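Local atomic coordinates of aminopeptidase N (Francisella tularensis subsp. tularensis, PDB entry 5DLL), a protein that probably releases N-terminal amino acids from peptides as a zinc metallo-aminopeptidase of the M1 family, serving the breakdown of intracellular peptides. Residues 654-660 with 673-677; 22-26 with 55-61; 213-217 with 250-256; 827-831 with 863-867. All blocks are in the same frame, centred on the assembly; numbering follows the deposited sequence.

Contact 1: 654-660 with 673-677; sequences VYQQCND and KRKLK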
loop_
_atom_site.group_PDB
_atom_site.type_symbol
_atom_site.label_atom_id
_atom_site.label_comp_id
_atom_site.label_asym_id
_atom_site.label_seq_id
_atom_site.Cartn_x
_atom_site.Cartn_y
_atom_site.Cartn_z
ATOM N N VAL A 654 32.463 -10.282 4.515
ATOM C CA VAL A 654 31.273 -9.616 5.030
ATOM C C VAL A 654 30.151 -10.619 5.315
ATOM O O VAL A 654 29.372 -10.421 6.242
ATOM C CB VAL A 654 30.780 -8.508 4.075
ATOM C CG1 VAL A 654 29.500 -7.875 4.599
ATOM C CG2 VAL A 654 31.850 -7.436 3.904
ATOM N N TYR A 655 30.072 -11.699 4.542
ATOM C CA TYR A 655 29.096 -12.746 4.838
ATOM C C TYR A 655 29.354 -13.278 6.238
ATOM O O TYR A 655 28.468 -13.246 7.085
ATOM C CB TYR A 655 29.153 -13.899 3.825
ATOM C CG TYR A 655 28.222 -15.052 4.172
ATOM C CD1 TYR A 655 26.887 -15.041 3.774
ATOM C CD2 TYR A 655 28.672 -16.144 4.916
ATOM C CE1 TYR A 655 26.029 -16.085 4.099
ATOM C CE2 TYR A 655 27.823 -17.193 5.247
ATOM C CZ TYR A 655 26.502 -17.159 4.837
ATOM O OH TYR A 655 25.654 -18.196 5.157
ATOM N N GLN A 656 30.576 -13.747 6.481
ATOM C CA GLN A 656 30.896 -14.395 7.756
ATOM C C GLN A 656 30.944 -13.405 8.925
ATOM O O GLN A 656 30.849 -13.820 10.081
ATOM C CB GLN A 656 32.186 -15.241 7.666
ATOM C CG GLN A 656 31.961 -16.692 7.207
ATOM C CD GLN A 656 31.120 -17.530 8.177
ATOM O OE1 GLN A 656 31.186 -17.356 9.390
ATOM N NE2 GLN A 656 30.335 -18.451 7.642
ATOM N N GLN A 657 31.058 -12.110 8.637
ATOM C CA GLN A 657 30.940 -11.092 9.688
ATOM C C GLN A 657 29.477 -10.700 9.959
ATOM O O GLN A 657 29.165 -10.154 11.018
ATOM C CB GLN A 657 31.826 -9.874 9.383
ATOM C CG GLN A 657 31.146 -8.675 8.747
ATOM C CD GLN A 657 32.136 -7.589 8.347
ATOM O OE1 GLN A 657 33.343 -7.831 8.233
ATOM N NE2 GLN A 657 31.625 -6.381 8.132
ATOM N N CYS A 658 28.590 -10.974 9.002
ATOM C CA CYS A 658 27.143 -10.844 9.211
ATOM C C CYS A 658 26.515 -12.141 9.730
ATOM O O CYS A 658 25.456 -12.108 10.353
ATOM C CB CYS A 658 26.449 -10.438 7.911
ATOM S SG CYS A 658 26.927 -8.815 7.271
ATOM N N ASN A 659 27.170 -13.272 9.465
ATOM C CA ASN A 659 26.682 -14.593 9.868
ATOM C C ASN A 659 27.027 -14.879 11.325
ATOM O O ASN A 659 27.857 -15.741 11.627
ATOM C CB ASN A 659 27.288 -15.668 8.951
ATOM C CG ASN A 659 26.751 -17.063 9.231
ATOM O OD1 ASN A 659 27.516 -18.022 9.304
ATOM N ND2 ASN A 659 25.437 -17.184 9.381
ATOM N N ASP A 660 26.382 -14.146 12.228
ATOM C CA ASP A 660 26.683 -14.245 13.655
ATOM C C ASP A 660 25.853 -15.359 14.298
ATOM O O ASP A 660 25.053 -16.015 13.626
ATOM C CB ASP A 660 26.488 -12.885 14.347
ATOM C CG ASP A 660 25.032 -12.542 14.590
ATOM O OD1 ASP A 660 24.462 -13.056 15.567
ATOM O OD2 ASP A 660 24.459 -11.739 13.827
ATOM N N LYS A 673 21.460 -7.013 9.166
ATOM C CA LYS A 673 22.569 -7.973 9.076
ATOM C C LYS A 673 22.172 -9.112 8.136
ATOM O O LYS A 673 22.913 -9.451 7.210
ATOM C CB LYS A 673 22.899 -8.532 10.476
ATOM C CG LYS A 673 24.375 -8.615 10.847
ATOM C CD LYS A 673 24.542 -8.551 12.366
ATOM C CE LYS A 673 25.827 -9.199 12.878
ATOM N NZ LYS A 673 27.049 -8.353 12.767
ATOM N N ARG A 674 20.981 -9.666 8.372
ATOM C CA ARG A 674 20.469 -10.822 7.627
ATOM C C ARG A 674 20.282 -10.588 6.134
ATOM O O ARG A 674 20.371 -11.529 5.342
ATOM C CB ARG A 674 19.135 -11.300 8.214
ATOM C CG ARG A 674 19.267 -12.297 9.352
ATOM C CD ARG A 674 17.915 -12.888 9.721
ATOM N NE ARG A 674 17.049 -11.896 10.356
ATOM C CZ ARG A 674 17.049 -11.599 11.657
ATOM N NH1 ARG A 674 17.871 -12.215 12.500
ATOM N NH2 ARG A 674 16.213 -10.676 12.122
ATOM N N LYS A 675 20.000 -9.354 5.737
ATOM C CA LYS A 675 19.796 -9.086 4.317
ATOM C C LYS A 675 21.094 -8.749 3.592
ATOM O O LYS A 675 21.269 -9.161 2.447
ATOM C CB LYS A 675 18.704 -8.043 4.068
ATOM C CG LYS A 675 18.891 -6.687 4.719
ATOM C CD LYS A 675 17.705 -5.786 4.402
ATOM C CE LYS A 675 16.411 -6.284 5.038
ATOM N NZ LYS A 675 15.286 -5.328 4.863
ATOM N N LEU A 676 22.009 -8.038 4.247
ATOM C CA LEU A 676 23.351 -7.862 3.681
ATOM C C LEU A 676 24.037 -9.221 3.562
ATOM O O LEU A 676 24.725 -9.493 2.574
ATOM C CB LEU A 676 24.215 -6.923 4.524
ATOM C CG LEU A 676 25.607 -6.658 3.925
ATOM C CD1 LEU A 676 25.484 -5.949 2.585
ATOM C CD2 LEU A 676 26.498 -5.860 4.862
ATOM N N LYS A 677 23.852 -10.062 4.578
ATOM C CA LYS A 677 24.304 -11.449 4.527
ATOM C C LYS A 677 23.775 -12.153 3.273
ATOM O O LYS A 677 24.518 -12.862 2.596
ATOM C CB LYS A 677 23.860 -12.199 5.785
ATOM C CG LYS A 677 24.102 -13.699 5.719
ATOM C CD LYS A 677 23.930 -14.380 7.063
ATOM C CE LYS A 677 22.516 -14.239 7.593
ATOM N NZ LYS A 677 22.237 -15.271 8.629
#
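Lys677 packs its CB on Cys658 and crosses the Tyr655 ring obliquely with CG. Its CB rests 3.8 Å from Cys658 CB, and its CG reaches to 3.5 Å from Tyr655 CE1. A bend farther along the chain carries the ammonium past the amide of Asn659 to a salt bridge with Asp709. The carbonyl O of Lys677 lies in the plane of the Tyr655 ring, at its edge, 3.4 Å from CD1. Cys658, in the last turn of helix 648-658, directs SG to within 3.8 Å of Leu676 CD2. The same methyl meets Val654 CG1 at 3.6 Å, the two side chains crossing at about a right angle. Lys673 runs its methylenes past Cys658 O, then turns at chi4 (81°) so that NZ gives a hydrogen bond of 3.3 Å to Gln657 O, in the carbonyl plane. An ammonium at this helix end would probably complement its partial negative charge. Asp660 crosses the end of the lysine, while its OD1 accepts from Lys662 N. The segment axes run nearly antiparallel (154°) at 8.8 Å, a helical hairpin of the ARM-like all-helical C-terminal region of M1 aminopeptidases.

Contact 2: 22-26 with 55-61; sequences KPSNY and ENRENNT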
loop_
_atom_site.group_PDB
_atom_site.type_symbol
_atom_site.label_atom_id
_atom_site.label_comp_id
_atom_site.label_asym_id
_atom_site.label_seq_id
_atom_site.Cartn_x
_atom_site.Cartn_y
_atom_site.Cartn_z
ATOM N N LYS A 22 -23.169 19.569 -3.193
ATOM C CA LYS A 22 -24.014 20.391 -2.341
ATOM C C LYS A 22 -24.044 19.740 -0.966
ATOM O O LYS A 22 -24.154 18.515 -0.871
ATOM C CB LYS A 22 -25.442 20.462 -2.886
ATOM C CG LYS A 22 -25.709 21.608 -3.847
ATOM C CD LYS A 22 -27.177 21.620 -4.251
ATOM C CE LYS A 22 -27.463 22.623 -5.360
ATOM N NZ LYS A 22 -27.440 24.031 -4.880
ATOM N N PRO A 23 -23.951 20.547 0.108
ATOM C CA PRO A 23 -24.112 19.934 1.423
ATOM C C PRO A 23 -25.506 19.337 1.573
ATOM O O PRO A 23 -26.454 19.817 0.948
ATOM C CB PRO A 23 -23.907 21.100 2.396
ATOM C CG PRO A 23 -24.122 22.333 1.594
ATOM C CD PRO A 23 -23.713 21.998 0.194
ATOM N N SER A 24 -25.620 18.284 2.377
ATOM C CA SER A 24 -26.913 17.680 2.672
ATOM C C SER A 24 -27.842 18.725 3.287
ATOM O O SER A 24 -27.421 19.490 4.150
ATOM C CB SER A 24 -26.739 16.511 3.637
ATOM O OG SER A 24 -27.969 15.849 3.853
ATOM N N ASN A 25 -29.094 18.766 2.834
ATOM C CA ASN A 25 -30.071 19.716 3.381
ATOM C C ASN A 25 -30.550 19.356 4.792
ATOM O O ASN A 25 -31.076 20.210 5.504
ATOM C CB ASN A 25 -31.260 19.927 2.420
ATOM C CG ASN A 25 -32.159 18.706 2.290
ATOM O OD1 ASN A 25 -31.752 17.579 2.562
ATOM N ND2 ASN A 25 -33.395 18.934 1.858
ATOM N N TYR A 26 -30.360 18.099 5.191
ATOM C CA TYR A 26 -30.640 17.661 6.561
ATOM C C TYR A 26 -29.439 16.910 7.134
ATOM O O TYR A 26 -28.683 16.280 6.388
ATOM C CB TYR A 26 -31.919 16.813 6.607
ATOM C CG TYR A 26 -33.163 17.671 6.523
ATOM C CD1 TYR A 26 -33.746 18.192 7.674
ATOM C CD2 TYR A 26 -33.731 17.999 5.295
ATOM C CE1 TYR A 26 -34.869 19.000 7.608
ATOM C CE2 TYR A 26 -34.855 18.810 5.221
ATOM C CZ TYR A 26 -35.418 19.309 6.381
ATOM O OH TYR A 26 -36.533 20.112 6.328
ATOM N N GLU A 55 -26.810 25.327 6.024
ATOM C CA GLU A 55 -26.040 25.526 4.792
ATOM C C GLU A 55 -26.770 25.093 3.508
ATOM O O GLU A 55 -26.283 25.355 2.403
ATOM C CB GLU A 55 -24.695 24.795 4.897
ATOM C CG GLU A 55 -23.784 25.340 5.989
ATOM C CD GLU A 55 -22.463 24.592 6.100
ATOM O OE1 GLU A 55 -22.238 23.633 5.327
ATOM O OE2 GLU A 55 -21.644 24.968 6.969
ATOM N N ASN A 56 -27.916 24.423 3.649
ATOM C CA ASN A 56 -28.753 24.043 2.504
ATOM C C ASN A 56 -30.227 23.906 2.902
ATOM O O ASN A 56 -30.617 22.900 3.491
ATOM C CB ASN A 56 -28.234 22.737 1.889
ATOM C CG ASN A 56 -29.068 22.264 0.709
ATOM O OD1 ASN A 56 -29.990 22.942 0.266
ATOM N ND2 ASN A 56 -28.736 21.092 0.192
ATOM N N ARG A 57 -31.036 24.917 2.573
ATOM C CA ARG A 57 -32.464 24.928 2.916
ATOM C C ARG A 57 -33.354 25.232 1.704
ATOM O O ARG A 57 -34.380 25.903 1.836
ATOM C CB ARG A 57 -32.743 25.964 4.015
ATOM C CG ARG A 57 -31.959 25.783 5.307
ATOM C CD ARG A 57 -32.203 24.441 5.988
ATOM N NE ARG A 57 -33.578 23.955 5.865
ATOM C CZ ARG A 57 -33.943 22.787 5.331
ATOM N NH1 ARG A 57 -33.048 21.929 4.850
ATOM N NH2 ARG A 57 -35.231 22.467 5.283
ATOM N N GLU A 58 -32.975 24.729 0.532
ATOM C CA GLU A 58 -33.731 25.007 -0.698
ATOM C C GLU A 58 -35.043 24.213 -0.808
ATOM O O GLU A 58 -35.912 24.563 -1.604
ATOM C CB GLU A 58 -32.853 24.810 -1.942
ATOM C CG GLU A 58 -32.452 23.375 -2.253
ATOM C CD GLU A 58 -31.391 23.282 -3.339
ATOM O OE1 GLU A 58 -30.966 24.337 -3.861
ATOM O OE2 GLU A 58 -30.978 22.152 -3.672
ATOM N N ASN A 59 -35.172 23.150 -0.015
ATOM C CA ASN A 59 -36.444 22.438 0.149
ATOM C C ASN A 59 -36.471 21.645 1.456
ATOM O O ASN A 59 -35.448 21.499 2.116
ATOM C CB ASN A 59 -36.712 21.507 -1.038
ATOM C CG ASN A 59 -35.795 20.297 -1.061
ATOM O OD1 ASN A 59 -35.839 19.450 -0.167
ATOM N ND2 ASN A 59 -34.972 20.201 -2.094
ATOM N N ASN A 60 -37.639 21.120 1.811
ATOM C CA ASN A 60 -37.809 20.365 3.056
ATOM C C ASN A 60 -38.127 18.889 2.820
ATOM O O ASN A 60 -38.903 18.281 3.562
ATOM C CB ASN A 60 -38.908 21.006 3.903
ATOM C CG ASN A 60 -38.714 22.500 4.066
ATOM O OD1 ASN A 60 -37.590 23.010 3.987
ATOM N ND2 ASN A 60 -39.811 23.211 4.289
ATOM N N THR A 61 -37.518 18.317 1.785
ATOM C CA THR A 61 -37.678 16.909 1.480
ATOM C C THR A 61 -36.481 16.148 2.029
ATOM O O THR A 61 -35.338 16.518 1.770
ATOM C CB THR A 61 -37.781 16.664 -0.038
ATOM O OG1 THR A 61 -38.959 17.303 -0.551
ATOM C CG2 THR A 61 -37.845 15.169 -0.347
#
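Arg57 overlaps the ring of Tyr26 with one end of its guanidinium: NH1 sits 3.6 Å above one face of the ring, offset toward the rim. The planes are 69° apart, so the groups do not stack flat; the cation-pi contact is off-centre. NH2 reaches the hydroxyl as well, in a weak hydrogen bond of 2.9 Å to Tyr26 OH. Bends at chi2 and chi3 fold the arginine back, and NH1 also donates to the carbonyl of its neighbour, Asn56 O. Asn25 is gripped from across the contact. Its CG lies between the backbone N and carbonyl carbon (chi1 69°), which brings ND2 to Thr61 O at 3.1 Å, almost straight (172° at the hydrogen), and to Asn59 O at 3.3 Å. Asn59 OD1 accepts from Thr61 N, an Asx turn that shapes this bend. At the other end Asn56 ND2 donates to Pro23 O at 2.7 Å, nearly along the C=O axis. Tyr26 also packs on Ile50 and Ala52 of strand 42-52. The loop leading into strand 26-36 and the loop after strand 42-52 are thus joined at the surface chiefly by directional amide-to-carbonyl bonds, to which the long Lys22-Glu58 salt bridge probably adds little.

Contact 3: 213-217 with 250-256; sequences YITKS and EDRFGLE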
loop_
_atom_site.group_PDB
_atom_site.type_symbol
_atom_site.label_atom_id
_atom_site.label_comp_id
_atom_site.label_asym_id
_atom_site.label_seq_id
_atom_site.Cartn_x
_atom_site.Cartn_y
_atom_site.Cartn_z
ATOM N N TYR A 213 -2.973 -1.109 27.432
ATOM C CA TYR A 213 -2.030 -0.053 27.087
ATOM C C TYR A 213 -2.367 1.212 27.877
ATOM O O TYR A 213 -3.499 1.688 27.832
ATOM C CB TYR A 213 -2.079 0.247 25.583
ATOM C CG TYR A 213 -1.150 1.369 25.179
ATOM C CD1 TYR A 213 0.186 1.118 24.892
ATOM C CD2 TYR A 213 -1.602 2.684 25.117
ATOM C CE1 TYR A 213 1.045 2.143 24.543
ATOM C CE2 TYR A 213 -0.747 3.719 24.775
ATOM C CZ TYR A 213 0.574 3.441 24.489
ATOM O OH TYR A 213 1.427 4.461 24.145
ATOM N N ILE A 214 -1.386 1.753 28.596
ATOM C CA ILE A 214 -1.582 2.983 29.364
ATOM C C ILE A 214 -1.253 4.183 28.488
ATOM O O ILE A 214 -0.160 4.274 27.927
ATOM C CB ILE A 214 -0.695 3.032 30.626
ATOM C CG1 ILE A 214 -0.977 1.832 31.544
ATOM C CG2 ILE A 214 -0.898 4.351 31.369
ATOM C CD1 ILE A 214 -2.274 1.922 32.319
ATOM N N THR A 215 -2.197 5.110 28.390
ATOM C CA THR A 215 -2.027 6.286 27.552
ATOM C C THR A 215 -1.163 7.352 28.228
ATOM O O THR A 215 -0.820 7.249 29.407
ATOM C CB THR A 215 -3.390 6.897 27.160
ATOM O OG1 THR A 215 -4.096 7.337 28.330
ATOM C CG2 THR A 215 -4.233 5.882 26.421
ATOM N N LYS A 216 -0.830 8.371 27.445
ATOM C CA LYS A 216 -0.044 9.531 27.867
ATOM C C LYS A 216 -0.706 10.311 29.013
ATOM O O LYS A 216 -0.014 10.881 29.859
ATOM C CB LYS A 216 0.130 10.433 26.644
ATOM C CG LYS A 216 0.971 11.693 26.790
ATOM C CD LYS A 216 1.199 12.339 25.416
ATOM C CE LYS A 216 -0.095 12.510 24.607
ATOM N NZ LYS A 216 0.120 13.083 23.256
ATOM N N SER A 217 -2.040 10.329 29.035
ATOM C CA SER A 217 -2.797 10.938 30.133
ATOM C C SER A 217 -3.215 9.892 31.177
ATOM O O SER A 217 -4.110 10.139 31.989
ATOM C CB SER A 217 -4.029 11.660 29.594
ATOM O OG SER A 217 -5.014 10.729 29.188
ATOM N N GLU A 250 1.420 8.861 19.905
ATOM C CA GLU A 250 1.609 9.742 21.065
ATOM C C GLU A 250 2.938 10.486 20.983
ATOM O O GLU A 250 2.974 11.716 21.051
ATOM C CB GLU A 250 1.554 8.955 22.377
ATOM C CG GLU A 250 0.161 8.506 22.779
ATOM C CD GLU A 250 0.138 7.720 24.077
ATOM O OE1 GLU A 250 1.175 7.148 24.461
ATOM O OE2 GLU A 250 -0.926 7.665 24.722
ATOM N N ASP A 251 4.026 9.738 20.823
ATOM C CA ASP A 251 5.367 10.323 20.829
ATOM C C ASP A 251 5.551 11.346 19.709
ATOM O O ASP A 251 5.885 12.492 19.973
ATOM C CB ASP A 251 6.446 9.233 20.731
ATOM C CG ASP A 251 6.610 8.433 22.030
ATOM O OD1 ASP A 251 6.098 8.855 23.093
ATOM O OD2 ASP A 251 7.269 7.370 21.986
ATOM N N ARG A 252 5.312 10.944 18.467
ATOM C CA ARG A 252 5.607 11.813 17.334
ATOM C C ARG A 252 4.498 12.809 16.976
ATOM O O ARG A 252 4.789 13.948 16.610
ATOM C CB ARG A 252 5.966 10.988 16.100
ATOM C CG ARG A 252 6.331 11.869 14.924
ATOM C CD ARG A 252 7.236 11.198 13.912
ATOM N NE ARG A 252 7.375 12.070 12.748
ATOM C CZ ARG A 252 7.863 11.705 11.568
ATOM N NH1 ARG A 252 8.290 10.462 11.362
ATOM N NH2 ARG A 252 7.926 12.599 10.586
ATOM N N PHE A 253 3.238 12.387 17.062
ATOM C CA PHE A 253 2.121 13.223 16.599
ATOM C C PHE A 253 1.310 13.898 17.712
ATOM O O PHE A 253 0.541 14.824 17.441
ATOM C CB PHE A 253 1.203 12.411 15.675
ATOM C CG PHE A 253 1.623 12.444 14.231
ATOM C CD1 PHE A 253 2.569 11.549 13.744
ATOM C CD2 PHE A 253 1.084 13.381 13.360
ATOM C CE1 PHE A 253 2.963 11.588 12.415
ATOM C CE2 PHE A 253 1.474 13.424 12.029
ATOM C CZ PHE A 253 2.417 12.528 11.555
ATOM N N GLY A 254 1.490 13.451 18.950
ATOM C CA GLY A 254 0.724 13.979 20.073
ATOM C C GLY A 254 -0.727 13.531 20.026
ATOM O O GLY A 254 -1.620 14.247 20.485
ATOM N N LEU A 255 -0.959 12.340 19.474
ATOM C CA LEU A 255 -2.306 11.804 19.301
ATOM C C LEU A 255 -2.543 10.613 20.219
ATOM O O LEU A 255 -1.957 9.536 20.042
ATOM C CB LEU A 255 -2.544 11.408 17.843
ATOM C CG LEU A 255 -2.475 12.585 16.864
ATOM C CD1 LEU A 255 -2.520 12.101 15.421
ATOM C CD2 LEU A 255 -3.580 13.596 17.140
ATOM N N GLU A 256 -3.415 10.835 21.198
ATOM C CA GLU A 256 -3.818 9.825 22.161
ATOM C C GLU A 256 -5.125 9.150 21.710
ATOM O O GLU A 256 -6.030 9.806 21.177
ATOM C CB GLU A 256 -4.009 10.502 23.522
ATOM C CG GLU A 256 -3.994 9.566 24.717
ATOM C CD GLU A 256 -4.225 10.294 26.029
ATOM O OE1 GLU A 256 -3.846 11.482 26.136
ATOM O OE2 GLU A 256 -4.783 9.671 26.958
#
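The Tyr213 ring turns its edge to Glu250, whose OE1 lies in the ring plane; ring and carboxylate planes are 49° apart. Tyr213 OH donates to OE1 at 2.7 Å, approaching from above the carboxylate plane. The ring belongs to strand 207-214, at one margin of a mixed sheet. Glu250 is in the last turn of helix 236-253, and that helix is the crossover of a beta-alpha-beta unit between the parallel strands 220-227 and 261-267. The other carboxylate oxygen, Glu250 OE2, accepts the backbone N of Lys216 at 2.8 Å, so one buried acid ties the helix end to both the strand and the turn that follows it. Glu256, past the helix, makes the second polar link: its OE2 accepts from Thr215 OG1 at 2.8 Å, the donor above the carboxylate plane, while Ser217 OG lies doubtfully close to the same oxygen. Thr215 OG1 in turn accepts from Arg219 N, which fixes its rotation, and Glu256 O is bonded to Trp315 NE1. Gly254, the first residue beyond the helix, has positive phi and turns the chain toward Glu256. Lys216, with CG anti to the backbone N (chi1 -177°), sends its chain toward this turn, bringing NZ to 3.4 Å from Gly254 CA.

Contact 4: 827-831 with 863-867; sequences LMSWK and KSLES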
loop_
_atom_site.group_PDB
_atom_site.type_symbol
_atom_site.label_atom_id
_atom_site.label_comp_id
_atom_site.label_asym_id
_atom_site.label_seq_id
_atom_site.Cartn_x
_atom_site.Cartn_y
_atom_site.Cartn_z
ATOM N N LEU A 827 0.403 -10.659 -20.451
ATOM C CA LEU A 827 0.548 -10.655 -21.909
ATOM C C LEU A 827 0.221 -9.307 -22.555
ATOM O O LEU A 827 0.446 -9.131 -23.749
ATOM C CB LEU A 827 -0.360 -11.734 -22.513
ATOM C CG LEU A 827 0.053 -13.178 -22.221
ATOM C CD1 LEU A 827 -1.121 -14.121 -22.422
ATOM C CD2 LEU A 827 1.237 -13.596 -23.085
ATOM N N MET A 828 -0.278 -8.355 -21.766
ATOM C CA MET A 828 -0.870 -7.125 -22.303
ATOM C C MET A 828 0.115 -5.953 -22.430
ATOM O O MET A 828 -0.288 -4.848 -22.791
ATOM C CB MET A 828 -2.075 -6.715 -21.445
ATOM C CG MET A 828 -3.026 -7.873 -21.153
ATOM S SD MET A 828 -4.649 -7.461 -20.471
ATOM C CE MET A 828 -4.275 -6.066 -19.407
ATOM N N SER A 829 1.397 -6.198 -22.154
ATOM C CA SER A 829 2.446 -5.178 -22.305
ATOM C C SER A 829 3.103 -5.162 -23.697
ATOM O O SER A 829 4.005 -4.370 -23.946
ATOM C CB SER A 829 3.527 -5.386 -21.244
ATOM O OG SER A 829 2.973 -5.306 -19.947
ATOM N N TRP A 830 2.636 -6.029 -24.593
ATOM C CA TRP A 830 3.200 -6.208 -25.943
ATOM C C TRP A 830 3.672 -4.938 -26.701
ATOM O O TRP A 830 4.575 -5.023 -27.536
ATOM C CB TRP A 830 2.196 -6.991 -26.809
ATOM C CG TRP A 830 0.882 -6.287 -27.002
ATOM C CD1 TRP A 830 -0.256 -6.449 -26.265
ATOM C CD2 TRP A 830 0.576 -5.305 -28.000
ATOM N NE1 TRP A 830 -1.253 -5.628 -26.744
ATOM C CE2 TRP A 830 -0.765 -4.913 -27.808
ATOM C CE3 TRP A 830 1.307 -4.717 -29.039
ATOM C CZ2 TRP A 830 -1.389 -3.963 -28.623
ATOM C CZ3 TRP A 830 0.688 -3.773 -29.842
ATOM C CH2 TRP A 830 -0.646 -3.407 -29.631
ATOM N N LYS A 831 3.063 -3.781 -26.431
ATOM C CA LYS A 831 3.525 -2.509 -27.013
ATOM C C LYS A 831 4.983 -2.168 -26.677
ATOM O O LYS A 831 5.675 -1.539 -27.477
ATOM C CB LYS A 831 2.641 -1.344 -26.555
ATOM C CG LYS A 831 1.331 -1.218 -27.307
ATOM C CD LYS A 831 0.650 0.104 -26.996
ATOM C CE LYS A 831 -0.502 0.370 -27.948
ATOM N NZ LYS A 831 -1.050 1.741 -27.766
ATOM N N LYS A 863 -9.550 -5.538 -25.491
ATOM C CA LYS A 863 -9.215 -4.131 -25.267
ATOM C C LYS A 863 -7.723 -3.815 -25.457
ATOM O O LYS A 863 -7.382 -2.796 -26.060
ATOM C CB LYS A 863 -9.673 -3.683 -23.875
ATOM C CG LYS A 863 -9.876 -2.184 -23.758
ATOM C CD LYS A 863 -10.027 -1.754 -22.311
ATOM C CE LYS A 863 -10.137 -0.244 -22.203
ATOM N NZ LYS A 863 -10.036 0.204 -20.789
ATOM N N SER A 864 -6.840 -4.678 -24.953
ATOM C CA SER A 864 -5.392 -4.475 -25.126
ATOM C C SER A 864 -4.916 -4.820 -26.541
ATOM O O SER A 864 -3.898 -4.301 -26.982
ATOM C CB SER A 864 -4.573 -5.260 -24.094
ATOM O OG SER A 864 -4.235 -6.549 -24.567
ATOM N N LEU A 865 -5.635 -5.696 -27.243
ATOM C CA LEU A 865 -5.320 -5.990 -28.645
ATOM C C LEU A 865 -5.669 -4.821 -29.565
ATOM O O LEU A 865 -4.961 -4.569 -30.544
ATOM C CB LEU A 865 -6.034 -7.260 -29.127
ATOM C CG LEU A 865 -5.413 -8.600 -28.711
ATOM C CD1 LEU A 865 -6.357 -9.755 -29.026
ATOM C CD2 LEU A 865 -4.057 -8.806 -29.379
ATOM N N GLU A 866 -6.753 -4.114 -29.254
ATOM C CA GLU A 866 -7.200 -2.980 -30.074
ATOM C C GLU A 866 -6.533 -1.658 -29.686
ATOM O O GLU A 866 -6.558 -0.703 -30.463
ATOM C CB GLU A 866 -8.729 -2.832 -30.024
ATOM C CG GLU A 866 -9.295 -2.275 -28.719
ATOM C CD GLU A 866 -10.785 -1.979 -28.789
ATOM O OE1 GLU A 866 -11.463 -2.478 -29.715
ATOM O OE2 GLU A 866 -11.283 -1.242 -27.910
ATOM N N SER A 867 -5.948 -1.603 -28.491
ATOM C CA SER A 867 -5.337 -0.373 -27.982
ATOM C C SER A 867 -4.256 0.173 -28.918
ATOM O O SER A 867 -4.123 1.385 -29.079
ATOM C CB SER A 867 -4.743 -0.611 -26.593
ATOM O OG SER A 867 -3.705 -1.576 -26.643
ATOM O OXT SER A 867 -3.494 -0.576 -29.534
#
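Trp830 meets the last turn of helix 855-866 at the tightly packed side of this contact, where NE1 donates to Ser864 O over 3.0 Å. The oxygen lies in the indole plane, but the N-H is bent away from it (131° at the hydrogen), and seen from the carbonyl the indole nitrogen stands above its plane rather than on a lone pair. Ser867 OG reaches the same oxygen, Ser864 O, at 2.8 Å from the opposite face. Because the chain ends at Ser867, no backbone N-H four residues on exists to take Ser864 O; the indole and the hydroxyl do so instead. Trp830 CG sits between the backbone N and the carbonyl carbon (chi1 62°), which swings the indole toward the helix. There Met828 CB also abuts Ser864 OG at 3.8 Å. Behind, the indole packs on Gln838 and Leu845 of helix 835-849 and makes a cation-pi contact with Lys842.

The outer side is loose. Lys831 lays its CG 3.6 Å above one face of the indole and then runs extended to the chain terminus. Across the contact its NZ makes a weak hydrogen bond of 3.4 Å to Ser867 O and a long salt bridge of 3.8 Å to Ser867 OXT. Both residues are exposed, so solvent probably competes for these charges. A lysine beside the C-terminal carboxylate and the negative end of the helix dipole is nevertheless probably favourable. Here the loop between helices 817-824 and 835-849 packs on the chain's last helix, 855-866, in the ARM-like helical C-terminal domain.

Contact 3 is the one near the active site: the side chain of Leu255 comes within about 10 Å of that of His313, which binds the zinc ion together with His309 and Glu332. The other three lie away from the metal sites. Contact 2 belongs to the N-terminal beta domain, and contacts 1 and 4 to the helical C-terminal region, their centres 44 Å apart. Contacts 1 and 2 fall on opposite sides of the chain's centre, 66 Å between centres, as do contacts 3 and 4, at 51 Å. Contact 3 is closest to contact 1, about 18 Å between nearest atoms. None touches another, and all follow in series along the chain.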